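Local coordinates for fatty acid synthase 1, isoform A (Drosophila melanogaster, PDB 6FN6), which probably catalyses the NADPH-dependent de novo synthesis of long-chain fatty acids, this piece being its dehydratase, enoylreductase and ketoreductase region, at residues Tyr135-Phe149 with Gln179-Tyr191. Residues are numbered along the deposited sequence; the frame is centred on the assembly and turned at random.
Sequences YKELRLRGYDYGGIF and QFSILSKNLRELY
Arg141 reaches from the last turn of helix 131-141 to the C-terminal end of helix 170-183 and the residues that follow it. Its guanidinium makes weak bonds to three carbonyls: NH1 to Ile182 O (3.1 Å), and NH2 to Leu183 O and Lys185 O. The CA of Arg188 lies over one face of this group. Tyr143 OH donates to a lone pair of Tyr191 O, and Leu190 CD1 sits over the centre of the Tyr143 ring in a CH-pi contact, 3.6 Å from the centroid. Gln179 is held by both ends of its amide. Tyr135 OH donates to Gln179 OE1 (2.8 Å), with ring and amide nearly perpendicular. Gln179 NE2 donates to Phe149 O (3.1 Å) and lies over the face of the Tyr145 ring.

Glu137 positions Arg141. Arg141 NE and NH2 both meet Glu137 OE2, side-on, at 2.9 Å from NE. A bend at chi2 (63°) turns the Glu137 carboxylate toward both Arg141 and Arg188. Arg188 also forms a salt bridge with it, Arg188 NH2 lying 3.0 Å from Glu137 OE1. Arg971 adds another salt bridge to Glu137. A lysine in place of Arg141 would probably lose the side-on grip on Glu137 and leave some of the carbonyls of Ile182, Leu183 and Lys185 without this donor. Gly142 ends the helix in a Schellman motif and leads the chain into Tyr143.

The contact lies within the predicted C-terminal hotdog fold. Gln179 NE2 also bonds Asp175, the predicted proton donor of the dehydratase. The amide is therefore fixed in its rotation, consistent with a second-shell role in orienting that carboxylate.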
loop_
_atom_site.group_PDB
_atom_site.type_symbol
_atom_site.label_atom_id
_atom_site.label_comp_id
_atom_site.label_asym_id
_atom_site.label_seq_id
_atom_site.Cartn_x
_atom_site.Cartn_y
_atom_site.Cartn_z
ATOM N N TYR A 135 7.328 -39.113 3.983
ATOM C CA TYR A 135 8.440 -38.492 4.684
ATOM C C TYR A 135 9.784 -38.868 4.064
ATOM O O TYR A 135 10.801 -38.233 4.343
ATOM C CB TYR A 135 8.388 -38.851 6.170
ATOM C CG TYR A 135 7.275 -38.109 6.875
ATOM C CD1 TYR A 135 7.421 -36.771 7.219
ATOM C CD2 TYR A 135 6.070 -38.730 7.164
ATOM C CE1 TYR A 135 6.403 -36.080 7.844
ATOM C CE2 TYR A 135 5.049 -38.050 7.790
ATOM C CZ TYR A 135 5.218 -36.723 8.123
ATOM O OH TYR A 135 4.203 -36.041 8.753
ATOM N N LYS A 136 9.800 -39.905 3.235
ATOM C CA LYS A 136 10.963 -40.159 2.397
ATOM C C LYS A 136 11.077 -39.027 1.377
ATOM O O LYS A 136 12.157 -38.480 1.156
ATOM C CB LYS A 136 10.872 -41.516 1.699
ATOM C CG LYS A 136 11.870 -41.672 0.565
ATOM C CD LYS A 136 11.982 -43.105 0.081
ATOM C CE LYS A 136 13.138 -43.236 -0.896
ATOM N NZ LYS A 136 13.170 -44.556 -1.577
ATOM N N GLU A 137 9.948 -38.689 0.762
ATOM C CA GLU A 137 9.879 -37.595 -0.202
ATOM C C GLU A 137 10.373 -36.296 0.432
ATOM O O GLU A 137 11.217 -35.598 -0.129
ATOM C CB GLU A 137 8.443 -37.428 -0.715
ATOM C CG GLU A 137 8.163 -36.131 -1.473
ATOM C CD GLU A 137 8.973 -36.013 -2.749
ATOM O OE1 GLU A 137 9.518 -37.042 -3.207
ATOM O OE2 GLU A 137 9.063 -34.895 -3.298
ATOM N N LEU A 138 9.834 -35.981 1.605
ATOM C CA LEU A 138 10.163 -34.742 2.298
ATOM C C LEU A 138 11.635 -34.686 2.710
ATOM O O LEU A 138 12.268 -33.635 2.615
ATOM C CB LEU A 138 9.270 -34.576 3.528
ATOM C CG LEU A 138 7.770 -34.427 3.254
ATOM C CD1 LEU A 138 6.994 -34.402 4.554
ATOM C CD2 LEU A 138 7.477 -33.176 2.448
ATOM N N ARG A 139 12.169 -35.811 3.182
ATOM C CA ARG A 139 13.578 -35.891 3.570
ATOM C C ARG A 139 14.490 -35.403 2.452
ATOM O O ARG A 139 15.439 -34.659 2.693
ATOM C CB ARG A 139 13.962 -37.323 3.951
ATOM C CG ARG A 139 13.791 -37.650 5.430
ATOM C CD ARG A 139 14.618 -38.865 5.837
ATOM N NE ARG A 139 14.308 -40.047 5.035
ATOM C CZ ARG A 139 13.325 -40.904 5.298
ATOM N NH1 ARG A 139 12.530 -40.718 6.345
ATOM N NH2 ARG A 139 13.131 -41.949 4.506
ATOM N N LEU A 140 14.201 -35.828 1.228
ATOM C CA LEU A 140 15.020 -35.453 0.085
ATOM C C LEU A 140 14.984 -33.953 -0.154
ATOM O O LEU A 140 15.908 -33.389 -0.742
ATOM C CB LEU A 140 14.561 -36.188 -1.175
ATOM C CG LEU A 140 15.282 -37.503 -1.476
ATOM C CD1 LEU A 140 15.098 -38.509 -0.350
ATOM C CD2 LEU A 140 14.780 -38.065 -2.791
ATOM N N ARG A 141 13.910 -33.309 0.291
ATOM C CA ARG A 141 13.759 -31.874 0.096
ATOM C C ARG A 141 14.453 -31.055 1.181
ATOM O O ARG A 141 14.701 -29.867 0.995
ATOM C CB ARG A 141 12.281 -31.507 0.046
ATOM C CG ARG A 141 11.508 -32.209 -1.056
ATOM C CD ARG A 141 10.213 -31.475 -1.346
ATOM N NE ARG A 141 9.228 -32.297 -2.037
ATOM C CZ ARG A 141 8.081 -31.832 -2.524
ATOM N NH1 ARG A 141 7.775 -30.544 -2.408
ATOM N NH2 ARG A 141 7.239 -32.652 -3.137
ATOM N N GLY A 142 14.773 -31.691 2.304
ATOM C CA GLY A 142 15.440 -31.008 3.399
ATOM C C GLY A 142 14.720 -31.097 4.732
ATOM O O GLY A 142 15.308 -30.812 5.777
ATOM N N TYR A 143 13.445 -31.477 4.703
ATOM C CA TYR A 143 12.665 -31.615 5.927
ATOM C C TYR A 143 13.051 -32.879 6.685
ATOM O O TYR A 143 12.906 -33.987 6.169
ATOM C CB TYR A 143 11.168 -31.652 5.620
ATOM C CG TYR A 143 10.661 -30.504 4.783
ATOM C CD1 TYR A 143 10.250 -29.316 5.374
ATOM C CD2 TYR A 143 10.576 -30.613 3.405
ATOM C CE1 TYR A 143 9.779 -28.264 4.612
ATOM C CE2 TYR A 143 10.107 -29.569 2.632
ATOM C CZ TYR A 143 9.706 -28.396 3.240
ATOM O OH TYR A 143 9.241 -27.356 2.466
ATOM N N ASP A 144 13.525 -32.710 7.914
ATOM C CA ASP A 144 13.925 -33.843 8.742
ATOM C C ASP A 144 12.964 -34.022 9.909
ATOM O O ASP A 144 13.372 -34.001 11.068
ATOM C CB ASP A 144 15.345 -33.634 9.259
ATOM C CG ASP A 144 16.326 -33.322 8.146
ATOM O OD1 ASP A 144 16.704 -34.255 7.406
ATOM O OD2 ASP A 144 16.708 -32.140 8.002
ATOM N N TYR A 145 11.689 -34.227 9.598
ATOM C CA TYR A 145 10.667 -34.329 10.630
ATOM C C TYR A 145 10.847 -35.591 11.467
ATOM O O TYR A 145 11.303 -36.624 10.972
ATOM C CB TYR A 145 9.268 -34.319 10.008
ATOM C CG TYR A 145 8.881 -33.007 9.357
ATOM C CD1 TYR A 145 8.831 -31.831 10.094
ATOM C CD2 TYR A 145 8.555 -32.948 8.008
ATOM C CE1 TYR A 145 8.475 -30.628 9.502
ATOM C CE2 TYR A 145 8.197 -31.751 7.408
ATOM C CZ TYR A 145 8.161 -30.597 8.160
ATOM O OH TYR A 145 7.806 -29.409 7.566
ATOM N N GLY A 146 10.489 -35.491 12.742
ATOM C CA GLY A 146 10.581 -36.606 13.663
ATOM C C GLY A 146 9.495 -36.555 14.717
ATOM O O GLY A 146 8.822 -35.537 14.878
ATOM N N GLY A 147 9.319 -37.660 15.434
ATOM C CA GLY A 147 8.314 -37.739 16.477
ATOM C C GLY A 147 6.904 -37.459 15.988
ATOM O O GLY A 147 6.495 -37.933 14.928
ATOM N N ILE A 148 6.157 -36.686 16.769
ATOM C CA ILE A 148 4.746 -36.447 16.482
ATOM C C ILE A 148 4.569 -35.553 15.255
ATOM O O ILE A 148 3.468 -35.441 14.718
ATOM C CB ILE A 148 4.031 -35.845 17.706
ATOM C CG1 ILE A 148 4.642 -34.491 18.085
ATOM C CG2 ILE A 148 4.105 -36.819 18.880
ATOM C CD1 ILE A 148 3.872 -33.751 19.160
ATOM N N PHE A 149 5.648 -34.917 14.810
ATOM C CA PHE A 149 5.595 -34.105 13.597
ATOM C C PHE A 149 5.541 -34.991 12.356
ATOM O O PHE A 149 5.350 -34.500 11.244
ATOM C CB PHE A 149 6.795 -33.156 13.520
ATOM C CG PHE A 149 6.640 -31.912 14.349
ATOM C CD1 PHE A 149 6.069 -30.773 13.807
ATOM C CD2 PHE A 149 7.064 -31.878 15.667
ATOM C CE1 PHE A 149 5.922 -29.623 14.561
ATOM C CE2 PHE A 149 6.920 -30.732 16.426
ATOM C CZ PHE A 149 6.348 -29.604 15.872
ATOM N N GLN A 179 2.786 -29.244 6.003
ATOM C CA GLN A 179 3.563 -30.279 5.341
ATOM C C GLN A 179 2.776 -30.796 4.147
ATOM O O GLN A 179 3.316 -30.978 3.057
ATOM C CB GLN A 179 3.885 -31.427 6.298
ATOM C CG GLN A 179 4.706 -31.034 7.506
ATOM C CD GLN A 179 4.944 -32.207 8.434
ATOM O OE1 GLN A 179 4.592 -33.341 8.115
ATOM N NE2 GLN A 179 5.538 -31.940 9.590
ATOM N N PHE A 180 1.493 -31.040 4.371
ATOM C CA PHE A 180 0.635 -31.619 3.351
ATOM C C PHE A 180 0.526 -30.722 2.125
ATOM O O PHE A 180 0.493 -31.205 0.991
ATOM C CB PHE A 180 -0.758 -31.890 3.922
ATOM C CG PHE A 180 -1.673 -32.574 2.958
ATOM C CD1 PHE A 180 -1.614 -33.946 2.783
ATOM C CD2 PHE A 180 -2.584 -31.845 2.219
ATOM C CE1 PHE A 180 -2.452 -34.577 1.888
ATOM C CE2 PHE A 180 -3.425 -32.469 1.327
ATOM C CZ PHE A 180 -3.360 -33.836 1.160
ATOM N N SER A 181 0.458 -29.417 2.356
ATOM C CA SER A 181 0.369 -28.446 1.272
ATOM C C SER A 181 1.668 -28.396 0.473
ATOM O O SER A 181 1.662 -28.140 -0.729
ATOM C CB SER A 181 0.045 -27.062 1.830
ATOM O OG SER A 181 -0.131 -26.117 0.790
ATOM N N ILE A 182 2.781 -28.651 1.150
ATOM C CA ILE A 182 4.087 -28.597 0.514
ATOM C C ILE A 182 4.276 -29.810 -0.394
ATOM O O ILE A 182 5.012 -29.741 -1.379
ATOM C CB ILE A 182 5.206 -28.499 1.576
ATOM C CG1 ILE A 182 5.174 -27.125 2.248
ATOM C CG2 ILE A 182 6.578 -28.741 0.953
ATOM C CD1 ILE A 182 5.976 -27.040 3.538
ATOM N N LEU A 183 3.601 -30.910 -0.070
ATOM C CA LEU A 183 3.687 -32.128 -0.874
ATOM C C LEU A 183 3.243 -31.882 -2.307
ATOM O O LEU A 183 3.873 -32.353 -3.252
ATOM C CB LEU A 183 2.825 -33.239 -0.274
ATOM C CG LEU A 183 3.435 -34.233 0.712
ATOM C CD1 LEU A 183 2.407 -35.305 1.030
ATOM C CD2 LEU A 183 4.715 -34.862 0.182
ATOM N N SER A 184 2.147 -31.148 -2.460
ATOM C CA SER A 184 1.553 -30.910 -3.770
ATOM C C SER A 184 2.457 -30.064 -4.670
ATOM O O SER A 184 2.322 -30.090 -5.893
ATOM C CB SER A 184 0.190 -30.232 -3.607
ATOM O OG SER A 184 0.302 -29.042 -2.848
ATOM N N LYS A 185 3.379 -29.321 -4.066
ATOM C CA LYS A 185 4.299 -28.488 -4.833
ATOM C C LYS A 185 5.201 -29.351 -5.710
ATOM O O LYS A 185 5.758 -30.348 -5.257
ATOM C CB LYS A 185 5.138 -27.613 -3.901
ATOM C CG LYS A 185 4.366 -26.450 -3.299
ATOM C CD LYS A 185 5.240 -25.612 -2.382
ATOM C CE LYS A 185 4.573 -24.290 -2.026
ATOM N NZ LYS A 185 4.517 -23.360 -3.188
ATOM N N ASN A 186 5.335 -28.957 -6.972
ATOM C CA ASN A 186 6.032 -29.766 -7.964
ATOM C C ASN A 186 7.545 -29.735 -7.758
ATOM O O ASN A 186 8.214 -30.764 -7.855
ATOM C CB ASN A 186 5.684 -29.284 -9.372
ATOM C CG ASN A 186 6.068 -30.286 -10.441
ATOM O OD1 ASN A 186 6.918 -31.150 -10.224
ATOM N ND2 ASN A 186 5.431 -30.184 -11.602
ATOM N N LEU A 187 8.084 -28.552 -7.482
ATOM C CA LEU A 187 9.518 -28.404 -7.267
ATOM C C LEU A 187 9.922 -29.077 -5.956
ATOM O O LEU A 187 9.371 -28.781 -4.897
ATOM C CB LEU A 187 9.908 -26.925 -7.258
ATOM C CG LEU A 187 11.402 -26.595 -7.226
ATOM C CD1 LEU A 187 12.104 -27.081 -8.487
ATOM C CD2 LEU A 187 11.610 -25.099 -7.043
ATOM N N ARG A 188 10.894 -29.980 -6.037
ATOM C CA ARG A 188 11.329 -30.756 -4.882
ATOM C C ARG A 188 12.450 -30.057 -4.127
ATOM O O ARG A 188 13.566 -30.565 -4.051
ATOM C CB ARG A 188 11.792 -32.145 -5.320
ATOM C CG ARG A 188 10.802 -32.886 -6.200
ATOM C CD ARG A 188 11.381 -34.214 -6.659
ATOM N NE ARG A 188 11.476 -35.187 -5.575
ATOM C CZ ARG A 188 12.154 -36.328 -5.652
ATOM N NH1 ARG A 188 12.807 -36.641 -6.763
ATOM N NH2 ARG A 188 12.187 -37.156 -4.616
ATOM N N GLU A 189 12.142 -28.892 -3.570
ATOM C CA GLU A 189 13.123 -28.118 -2.821
ATOM C C GLU A 189 12.551 -27.719 -1.466
ATOM O O GLU A 189 11.383 -27.978 -1.176
ATOM C CB GLU A 189 13.532 -26.877 -3.614
ATOM C CG GLU A 189 14.333 -27.164 -4.876
ATOM C CD GLU A 189 15.651 -27.858 -4.597
ATOM O OE1 GLU A 189 16.166 -28.539 -5.509
ATOM O OE2 GLU A 189 16.176 -27.714 -3.470
ATOM N N LEU A 190 13.376 -27.089 -0.637
ATOM C CA LEU A 190 12.963 -26.720 0.711
ATOM C C LEU A 190 12.146 -25.430 0.698
ATOM O O LEU A 190 12.634 -24.377 0.288
ATOM C CB LEU A 190 14.183 -26.571 1.624
ATOM C CG LEU A 190 13.897 -26.268 3.097
ATOM C CD1 LEU A 190 13.106 -27.392 3.743
ATOM C CD2 LEU A 190 15.193 -26.024 3.855
ATOM N N TYR A 191 10.897 -25.531 1.147
ATOM C CA TYR A 191 10.007 -24.381 1.280
ATOM C C TYR A 191 9.669 -24.132 2.743
ATOM O O TYR A 191 9.406 -25.076 3.492
ATOM C CB TYR A 191 8.707 -24.603 0.506
ATOM C CG TYR A 191 8.789 -24.382 -0.985
ATOM C CD1 TYR A 191 8.737 -23.101 -1.520
ATOM C CD2 TYR A 191 8.898 -25.454 -1.862
ATOM C CE1 TYR A 191 8.799 -22.893 -2.883
ATOM C CE2 TYR A 191 8.962 -25.256 -3.228
ATOM C CZ TYR A 191 8.911 -23.972 -3.734
ATOM O OH TYR A 191 8.975 -23.768 -5.094
#